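Local atomic coordinates of cell-binding factor 2 (Campylobacter jejuni, PDB entry 3RFW), a protein that probably catalyses the cis-trans isomerisation of prolyl peptide bonds through a parvulin-type domain and is a SurA-like chaperone. Residues 109-114 / 180-185; 114-119 / 144-149; 184-189 / 206-211. All blocks are in the same frame, centred on the assembly; numbering follows the deposited sequence.

Interaction 1: 109-114 / 180-185; sequences KPARVQ and AAFALK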
loop_
_atom_site.group_PDB
_atom_site.type_symbol
_atom_site.label_atom_id
_atom_site.label_comp_id
_atom_site.label_asym_id
_atom_site.label_seq_id
_atom_site.Cartn_x
_atom_site.Cartn_y
_atom_site.Cartn_z
ATOM N N LYS A 109 18.288 -19.775 2.539
ATOM C CA LYS A 109 17.306 -19.508 3.596
ATOM C C LYS A 109 17.910 -19.849 4.947
ATOM O O LYS A 109 18.437 -20.946 5.135
ATOM C CB LYS A 109 16.043 -20.336 3.375
ATOM C CG LYS A 109 15.567 -20.336 1.937
ATOM C CD LYS A 109 14.103 -20.753 1.816
ATOM C CE LYS A 109 13.681 -20.829 0.349
ATOM N NZ LYS A 109 14.492 -21.830 -0.409
ATOM N N PRO A 110 17.854 -18.904 5.893
ATOM C CA PRO A 110 18.579 -19.052 7.143
ATOM C C PRO A 110 17.901 -20.057 8.055
ATOM O O PRO A 110 16.737 -20.401 7.851
ATOM C CB PRO A 110 18.511 -17.655 7.747
ATOM C CG PRO A 110 17.242 -17.096 7.211
ATOM C CD PRO A 110 17.170 -17.603 5.802
ATOM N N ALA A 111 18.655 -20.590 9.004
ATOM C CA ALA A 111 18.145 -21.630 9.891
ATOM C C ALA A 111 17.127 -20.998 10.828
ATOM O O ALA A 111 17.327 -19.882 11.303
ATOM C CB ALA A 111 19.283 -22.243 10.678
ATOM N N ARG A 112 16.033 -21.700 11.091
ATOM C CA ARG A 112 15.018 -21.184 12.001
ATOM C C ARG A 112 14.728 -22.202 13.102
ATOM O O ARG A 112 14.859 -23.418 12.899
ATOM C CB ARG A 112 13.724 -20.883 11.242
ATOM C CG ARG A 112 13.768 -19.630 10.375
ATOM C CD ARG A 112 12.923 -19.775 9.100
ATOM N NE ARG A 112 11.493 -19.505 9.303
ATOM C CZ ARG A 112 10.516 -20.357 8.986
ATOM N NH1 ARG A 112 10.812 -21.553 8.490
ATOM N NH2 ARG A 112 9.243 -20.024 9.171
ATOM N N VAL A 113 14.225 -21.707 14.223
ATOM C CA VAL A 113 13.657 -22.566 15.248
ATOM C C VAL A 113 12.258 -22.100 15.645
ATOM O O VAL A 113 11.935 -20.915 15.563
ATOM C CB VAL A 113 14.541 -22.604 16.487
ATOM C CG1 VAL A 113 14.703 -21.209 17.044
ATOM C CG2 VAL A 113 13.922 -23.518 17.539
ATOM N N GLN A 114 11.418 -23.058 16.026
ATOM C CA GLN A 114 10.118 -22.772 16.608
ATOM C C GLN A 114 10.112 -23.217 18.076
ATOM O O GLN A 114 10.205 -24.407 18.368
ATOM C CB GLN A 114 9.027 -23.510 15.812
ATOM C CG GLN A 114 7.584 -23.126 16.202
ATOM C CD GLN A 114 6.521 -24.093 15.661
ATOM O OE1 GLN A 114 6.766 -25.283 15.476
ATOM N NE2 GLN A 114 5.316 -23.577 15.449
ATOM N N ALA A 180 21.162 -21.466 23.049
ATOM C CA ALA A 180 20.543 -22.646 23.640
ATOM C C ALA A 180 19.428 -23.220 22.754
ATOM O O ALA A 180 19.300 -24.442 22.624
ATOM C CB ALA A 180 20.041 -22.357 25.050
ATOM N N ALA A 181 18.661 -22.344 22.104
ATOM C CA ALA A 181 17.484 -22.781 21.360
ATOM C C ALA A 181 17.854 -23.516 20.060
ATOM O O ALA A 181 17.211 -24.498 19.687
ATOM C CB ALA A 181 16.550 -21.606 21.072
ATOM N N PHE A 182 18.914 -23.061 19.406
ATOM C CA PHE A 182 19.499 -23.801 18.283
ATOM C C PHE A 182 20.186 -25.115 18.658
ATOM O O PHE A 182 20.231 -26.039 17.845
ATOM C CB PHE A 182 20.415 -22.913 17.438
ATOM C CG PHE A 182 19.669 -22.049 16.462
ATOM C CD1 PHE A 182 18.992 -20.925 16.896
ATOM C CD2 PHE A 182 19.515 -22.438 15.143
ATOM C CE1 PHE A 182 18.268 -20.143 16.004
ATOM C CE2 PHE A 182 18.806 -21.645 14.235
ATOM C CZ PHE A 182 18.197 -20.494 14.667
ATOM N N ALA A 183 20.706 -25.208 19.880
ATOM C CA ALA A 183 21.396 -26.424 20.286
ATOM C C ALA A 183 20.459 -27.583 20.596
ATOM O O ALA A 183 20.828 -28.740 20.414
ATOM C CB ALA A 183 22.327 -26.165 21.441
ATOM N N LEU A 184 19.240 -27.284 21.038
ATOM C CA LEU A 184 18.325 -28.317 21.497
ATOM C C LEU A 184 17.881 -29.235 20.384
ATOM O O LEU A 184 17.789 -28.826 19.224
ATOM C CB LEU A 184 17.076 -27.703 22.144
ATOM C CG LEU A 184 17.305 -26.936 23.454
ATOM C CD1 LEU A 184 16.184 -25.934 23.671
ATOM C CD2 LEU A 184 17.421 -27.899 24.639
ATOM N N LYS A 185 17.451 -30.421 20.769
ATOM C CA LYS A 185 16.720 -31.292 19.878
ATOM C C LYS A 185 15.229 -30.963 19.918
ATOM O O LYS A 185 14.735 -30.429 20.905
ATOM C CB LYS A 185 16.983 -32.754 20.258
ATOM C CG LYS A 185 18.450 -33.176 20.035
ATOM C CD LYS A 185 19.071 -33.732 21.322
#
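Phe182, near the C-terminal end of helix 175-183, reaches across to residues 111-113 and is the main projection in this contact. Its ring lies along the backbone of Ala111-Val113, and the small side chains of Ala111 and Val113 bound the shallow hollow that receives it. At the Ala111 end, CB of Ala111 meets Phe182 CE2 at 3.6 Å, while the carbonyl O of Ala111 lies at the ring edge, near its plane, 3.5 Å from Phe182 CZ. At the other end, CB of Val113 sits over one ring face and Val113 CG1 touches Phe182 CE1 at 3.9 Å. This branch occupies the crowded position between backbone N and carbonyl carbon (chi1 59°), which turns it to the helix; Val113 CG2, anti to the backbone N, comes 4.0 Å from Ala181 O. Val113 CG1 also meets the buried CB of Ala181, more loosely, at 4.4 Å. The CA atoms of Val113 and Phe182, 6.7 Å apart, are the nearest across the two segments. No hydrogen bond joins the two segments; the contact is van der Waals packing, mostly apolar. Arg112 points away and makes a cation-pi contact with Trp167. Helix 175-183 thus lies against strand 108-120, an inner strand of the antiparallel sheet, which is flanked by strands 164-168 and 199-213.

Interaction 2: 114-119 / 144-149; sequences QAKHIL and KFSELA
In the parvulin-type (PpiC) domain, a four-stranded antiparallel sheet is packed against helices, and here inner strand 108-120 meets helix 138-152. The two segments run at 39° to each other, with their axes 8.2 Å apart. Lys116 is the first residue of 114-119 to touch the helix. Its CB lies 3.6 Å from Phe145 CE2, and its chain, extended beyond CG, runs on past this touch to deliver NZ to Ser146. The ammonium donates to Ser146 OG at 2.7 Å and also forms a salt bridge with Asp142; since Ser146 OG is in turn bonded to the carbonyl O of Asp142, the lysine end and the hydroxyl are held together by one helical turn. His117 points away from the helix, its ring meeting those of His201 and Phe177. A pair of histidines is a hallmark of parvulin active sites, and His117 with His201 is consistent with it. Only the backbone of His117 serves this contact: its C lies at the edge of the Phe145 ring, 3.7 Å from CZ. Ile118 points back to the helix and carries most of the apolar packing. With CG1 anti to the carbonyl carbon (chi1 -68°), it reaches tip to tip with Phe145, and Ile118 CG1 touches Ala149 CB at 3.6 Å. That small methyl lets the backbones draw in, the CA atoms of Ile118 and Ala149 being 5.2 Å apart. Ile118 CD1, against Leu148 CB at 3.7 Å, forms a CH-pi contact over the centre of the Phe145 ring, 3.8 Å from the centroid and 13° off its normal.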
loop_
_atom_site.group_PDB
_atom_site.type_symbol
_atom_site.label_atom_id
_atom_site.label_comp_id
_atom_site.label_asym_id
_atom_site.label_seq_id
_atom_site.Cartn_x
_atom_site.Cartn_y
_atom_site.Cartn_z
ATOM N N GLN A 114 11.418 -23.058 16.026
ATOM C CA GLN A 114 10.118 -22.772 16.608
ATOM C C GLN A 114 10.112 -23.217 18.076
ATOM O O GLN A 114 10.205 -24.407 18.368
ATOM C CB GLN A 114 9.027 -23.510 15.812
ATOM C CG GLN A 114 7.584 -23.126 16.202
ATOM C CD GLN A 114 6.521 -24.093 15.661
ATOM O OE1 GLN A 114 6.766 -25.283 15.476
ATOM N NE2 GLN A 114 5.316 -23.577 15.449
ATOM N N ALA A 115 9.950 -22.275 19.001
ATOM C CA ALA A 115 10.135 -22.588 20.422
ATOM C C ALA A 115 9.137 -21.879 21.319
ATOM O O ALA A 115 8.571 -20.848 20.932
ATOM C CB ALA A 115 11.561 -22.270 20.856
ATOM N N LYS A 116 8.921 -22.434 22.509
ATOM C CA LYS A 116 8.291 -21.706 23.605
ATOM C C LYS A 116 9.309 -21.425 24.703
ATOM O O LYS A 116 10.293 -22.142 24.826
ATOM C CB LYS A 116 7.115 -22.523 24.180
ATOM C CG LYS A 116 5.900 -22.614 23.232
ATOM C CD LYS A 116 4.780 -23.431 23.838
ATOM C CE LYS A 116 3.884 -24.033 22.763
ATOM N NZ LYS A 116 2.847 -24.904 23.374
ATOM N N HIS A 117 9.038 -20.430 25.544
ATOM C CA HIS A 117 9.843 -20.222 26.748
ATOM C C HIS A 117 9.057 -19.828 28.007
ATOM O O HIS A 117 7.878 -19.463 27.931
ATOM C CB HIS A 117 11.019 -19.272 26.475
ATOM C CG HIS A 117 10.724 -17.830 26.743
ATOM N ND1 HIS A 117 9.592 -17.197 26.270
ATOM C CD2 HIS A 117 11.455 -16.875 27.369
ATOM C CE1 HIS A 117 9.627 -15.921 26.615
ATOM N NE2 HIS A 117 10.756 -15.696 27.265
ATOM N N ILE A 118 9.691 -20.013 29.164
ATOM C CA ILE A 118 9.185 -19.517 30.449
ATOM C C ILE A 118 10.250 -18.622 31.068
ATOM O O ILE A 118 11.399 -19.008 31.145
ATOM C CB ILE A 118 8.913 -20.691 31.423
ATOM C CG1 ILE A 118 7.736 -21.529 30.930
ATOM C CG2 ILE A 118 8.682 -20.182 32.835
ATOM C CD1 ILE A 118 7.529 -22.799 31.709
ATOM N N LEU A 119 9.879 -17.421 31.493
ATOM C CA LEU A 119 10.859 -16.504 32.068
ATOM C C LEU A 119 10.569 -16.283 33.546
ATOM O O LEU A 119 9.415 -16.155 33.952
ATOM C CB LEU A 119 10.899 -15.171 31.296
ATOM C CG LEU A 119 11.704 -13.988 31.869
ATOM C CD1 LEU A 119 13.180 -14.344 32.001
ATOM C CD2 LEU A 119 11.557 -12.745 30.984
ATOM N N LYS A 144 1.927 -29.390 29.592
ATOM C CA LYS A 144 2.436 -28.998 30.893
ATOM C C LYS A 144 3.329 -27.772 30.836
ATOM O O LYS A 144 3.214 -26.897 31.682
ATOM C CB LYS A 144 3.146 -30.160 31.582
ATOM C CG LYS A 144 2.367 -30.734 32.769
ATOM N N PHE A 145 4.183 -27.679 29.819
ATOM C CA PHE A 145 5.009 -26.473 29.648
ATOM C C PHE A 145 4.162 -25.201 29.569
ATOM O O PHE A 145 4.383 -24.242 30.316
ATOM C CB PHE A 145 5.916 -26.567 28.402
ATOM C CG PHE A 145 7.000 -25.499 28.346
ATOM C CD1 PHE A 145 8.236 -25.705 28.937
ATOM C CD2 PHE A 145 6.769 -24.282 27.723
ATOM C CE1 PHE A 145 9.239 -24.712 28.894
ATOM C CE2 PHE A 145 7.760 -23.290 27.673
ATOM C CZ PHE A 145 8.988 -23.505 28.259
ATOM N N SER A 146 3.281 -25.163 28.573
ATOM C CA SER A 146 2.415 -24.013 28.324
ATOM C C SER A 146 1.592 -23.626 29.565
ATOM O O SER A 146 1.427 -22.437 29.866
ATOM C CB SER A 146 1.481 -24.300 27.149
ATOM O OG SER A 146 2.204 -24.664 25.984
ATOM N N GLU A 147 1.084 -24.629 30.279
ATOM C CA GLU A 147 0.382 -24.387 31.539
ATOM C C GLU A 147 1.292 -23.746 32.582
ATOM O O GLU A 147 0.854 -22.870 33.335
ATOM C CB GLU A 147 -0.240 -25.680 32.094
ATOM N N LEU A 148 2.553 -24.165 32.626
ATOM C CA LEU A 148 3.512 -23.560 33.551
ATOM C C LEU A 148 3.866 -22.132 33.143
ATOM O O LEU A 148 4.195 -21.301 33.990
ATOM C CB LEU A 148 4.782 -24.413 33.659
ATOM C CG LEU A 148 4.706 -25.687 34.518
ATOM C CD1 LEU A 148 6.120 -26.244 34.802
ATOM C CD2 LEU A 148 3.964 -25.411 35.823
ATOM N N ALA A 149 3.852 -21.863 31.839
ATOM C CA ALA A 149 4.205 -20.537 31.333
ATOM C C ALA A 149 3.094 -19.534 31.664
ATOM O O ALA A 149 3.348 -18.455 32.204
ATOM C CB ALA A 149 4.456 -20.584 29.817
#

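Interaction 3: 184-189 / 206-211; sequences LKNGTI and ENSQAK
The amides of Asn186 and Asn207 are set almost perpendicular, their planes 89° apart, so that they cross obliquely and do not pair; their OD1 atoms are 4.0 Å from each other. Each amide is used differently. Asn186, with CG anti to the carbonyl carbon, extends its end toward the strand, and ND2 donates to Ser208 OG at 3.0 Å. The hydroxyl lies in the amide plane, and the N-H to acceptor angle of 142° makes the bond moderately bent. Ser208 points its CB toward the turn, which brings OG within range. Asn207 has its CB directed away, but its end swings back, and OD1 accepts the backbone N of Ser208 at 2.9 Å from above the carbonyl plane. The turn carrying Asn186 is a type II beta turn, Lys185 to Thr188, with Gly187 at its third position and a positive phi of 77°. Thr188 OG1 donates to the carbonyl O of Lys185 at 2.6 Å, tightening a turn whose own backbone bond, between the same carbonyl and Thr188 N, is weak. The turn leads from helix 175-183 into strand 188-196, the first arm of a beta hairpin completed by strand 199-213. On that second arm, Glu206 and Asn207 both face Gln114 of strand 108-120, forming a classic beta bulge just before Ser208. Water supplements the direct bond. One water donates to Leu184 O at 3.1 Å and is also hydrogen-bonded to Ser208 OG. A second is placed to donate to Asn186 OD1 and to Ser208 O, 2.8 Å from each, although it has more acceptors in reach than protons to give.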
loop_
_atom_site.group_PDB
_atom_site.type_symbol
_atom_site.label_atom_id
_atom_site.label_comp_id
_atom_site.label_asym_id
_atom_site.label_seq_id
_atom_site.Cartn_x
_atom_site.Cartn_y
_atom_site.Cartn_z
ATOM N N LEU A 184 19.240 -27.284 21.038
ATOM C CA LEU A 184 18.325 -28.317 21.497
ATOM C C LEU A 184 17.881 -29.235 20.384
ATOM O O LEU A 184 17.789 -28.826 19.224
ATOM C CB LEU A 184 17.076 -27.703 22.144
ATOM C CG LEU A 184 17.305 -26.936 23.454
ATOM C CD1 LEU A 184 16.184 -25.934 23.671
ATOM C CD2 LEU A 184 17.421 -27.899 24.639
ATOM N N LYS A 185 17.451 -30.421 20.769
ATOM C CA LYS A 185 16.720 -31.292 19.878
ATOM C C LYS A 185 15.229 -30.963 19.918
ATOM O O LYS A 185 14.735 -30.429 20.905
ATOM C CB LYS A 185 16.983 -32.754 20.258
ATOM C CG LYS A 185 18.450 -33.176 20.035
ATOM C CD LYS A 185 19.071 -33.732 21.322
ATOM N N ASN A 186 14.555 -31.157 18.791
ATOM C CA ASN A 186 13.115 -30.970 18.704
ATOM C C ASN A 186 12.372 -31.705 19.825
ATOM O O ASN A 186 12.736 -32.818 20.195
ATOM C CB ASN A 186 12.608 -31.461 17.353
ATOM C CG ASN A 186 13.139 -30.626 16.195
ATOM O OD1 ASN A 186 13.277 -31.128 15.085
ATOM N ND2 ASN A 186 13.430 -29.352 16.448
ATOM N N GLY A 187 11.345 -31.058 20.365
ATOM C CA GLY A 187 10.499 -31.662 21.386
ATOM C C GLY A 187 11.119 -31.702 22.778
ATOM O O GLY A 187 10.605 -32.400 23.667
ATOM N N THR A 188 12.228 -30.982 22.976
ATOM C CA THR A 188 12.940 -31.048 24.258
ATOM C C THR A 188 13.086 -29.679 24.887
ATOM O O THR A 188 13.050 -28.650 24.194
ATOM C CB THR A 188 14.367 -31.651 24.135
ATOM O OG1 THR A 188 15.228 -30.754 23.415
ATOM C CG2 THR A 188 14.345 -33.030 23.451
ATOM N N ILE A 189 13.353 -29.689 26.190
ATOM C CA ILE A 189 13.565 -28.460 26.945
ATOM C C ILE A 189 15.034 -28.288 27.287
ATOM O O ILE A 189 15.782 -29.254 27.342
ATOM C CB ILE A 189 12.730 -28.414 28.258
ATOM C CG1 ILE A 189 13.002 -29.663 29.120
ATOM C CG2 ILE A 189 11.239 -28.264 27.936
ATOM C CD1 ILE A 189 13.244 -29.358 30.607
ATOM N N GLU A 206 10.012 -26.733 19.661
ATOM C CA GLU A 206 8.964 -27.506 19.006
ATOM C C GLU A 206 9.469 -28.085 17.677
ATOM O O GLU A 206 9.193 -29.244 17.349
ATOM C CB GLU A 206 7.729 -26.627 18.779
ATOM C CG GLU A 206 6.511 -27.362 18.191
ATOM C CD GLU A 206 5.271 -26.474 18.068
ATOM O OE1 GLU A 206 5.248 -25.373 18.669
ATOM O OE2 GLU A 206 4.314 -26.884 17.373
ATOM N N ASN A 207 10.183 -27.264 16.910
ATOM C CA ASN A 207 10.602 -27.628 15.549
ATOM C C ASN A 207 11.858 -26.852 15.160
ATOM O O ASN A 207 12.243 -25.893 15.845
ATOM C CB ASN A 207 9.479 -27.344 14.536
ATOM C CG ASN A 207 9.446 -28.356 13.386
ATOM O OD1 ASN A 207 10.427 -29.048 13.121
ATOM N ND2 ASN A 207 8.320 -28.414 12.677
ATOM N N SER A 208 12.488 -27.270 14.068
ATOM C CA SER A 208 13.633 -26.557 13.522
ATOM C C SER A 208 13.570 -26.570 12.003
ATOM O O SER A 208 12.976 -27.463 11.406
ATOM C CB SER A 208 14.916 -27.231 13.979
ATOM O OG SER A 208 15.033 -27.103 15.381
ATOM N N GLN A 209 14.245 -25.619 11.381
ATOM C CA GLN A 209 14.473 -25.686 9.943
ATOM C C GLN A 209 15.940 -25.406 9.701
ATOM O O GLN A 209 16.470 -24.442 10.233
ATOM C CB GLN A 209 13.622 -24.632 9.232
ATOM C CG GLN A 209 13.412 -24.895 7.757
ATOM C CD GLN A 209 12.422 -23.907 7.136
ATOM O OE1 GLN A 209 12.799 -22.802 6.726
ATOM N NE2 GLN A 209 11.145 -24.281 7.119
ATOM N N ALA A 210 16.619 -26.302 8.997
ATOM C CA ALA A 210 18.042 -26.100 8.702
ATOM C C ALA A 210 18.179 -25.039 7.611
ATOM O O ALA A 210 17.299 -24.887 6.767
ATOM C CB ALA A 210 18.700 -27.412 8.251
ATOM N N LYS A 211 19.259 -24.281 7.672
ATOM C CA LYS A 211 19.719 -23.474 6.541
ATOM C C LYS A 211 19.453 -24.199 5.219
ATOM O O LYS A 211 19.837 -25.355 5.054
ATOM C CB LYS A 211 21.214 -23.223 6.713
ATOM C CG LYS A 211 21.763 -21.995 6.021
ATOM C CD LYS A 211 23.240 -21.757 6.433
ATOM C CE LYS A 211 23.888 -20.733 5.499
ATOM N NZ LYS A 211 25.367 -20.670 5.628
HETATM O O HOH W 1 16.400 -26.409 17.909
HETATM O O HOH W 2 13.644 -29.931 12.530
#

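In the fold
All three interactions lie in the PpiC region and converge on one antiparallel sheet. Interactions 1 and 2 both use strand 108-120, the first meeting helix 175-183 and the second helix 138-152; both are partly buried and mainly apolar, though interaction 2 adds a lysine-serine hydrogen bond backed by a salt bridge. Interaction 3 is a surface contact, polar and water-bridged, with no apolar packing between its segments. Its centre is 6 Å from that of interaction 1, with which it shares Leu184 and Lys185. The neighbouring strands join them: probable hydrogen bonds link Arg112 with Gln209 and Gln114 with Glu206, while Ile189 packs on Phe145, connecting interaction 3 to interaction 2.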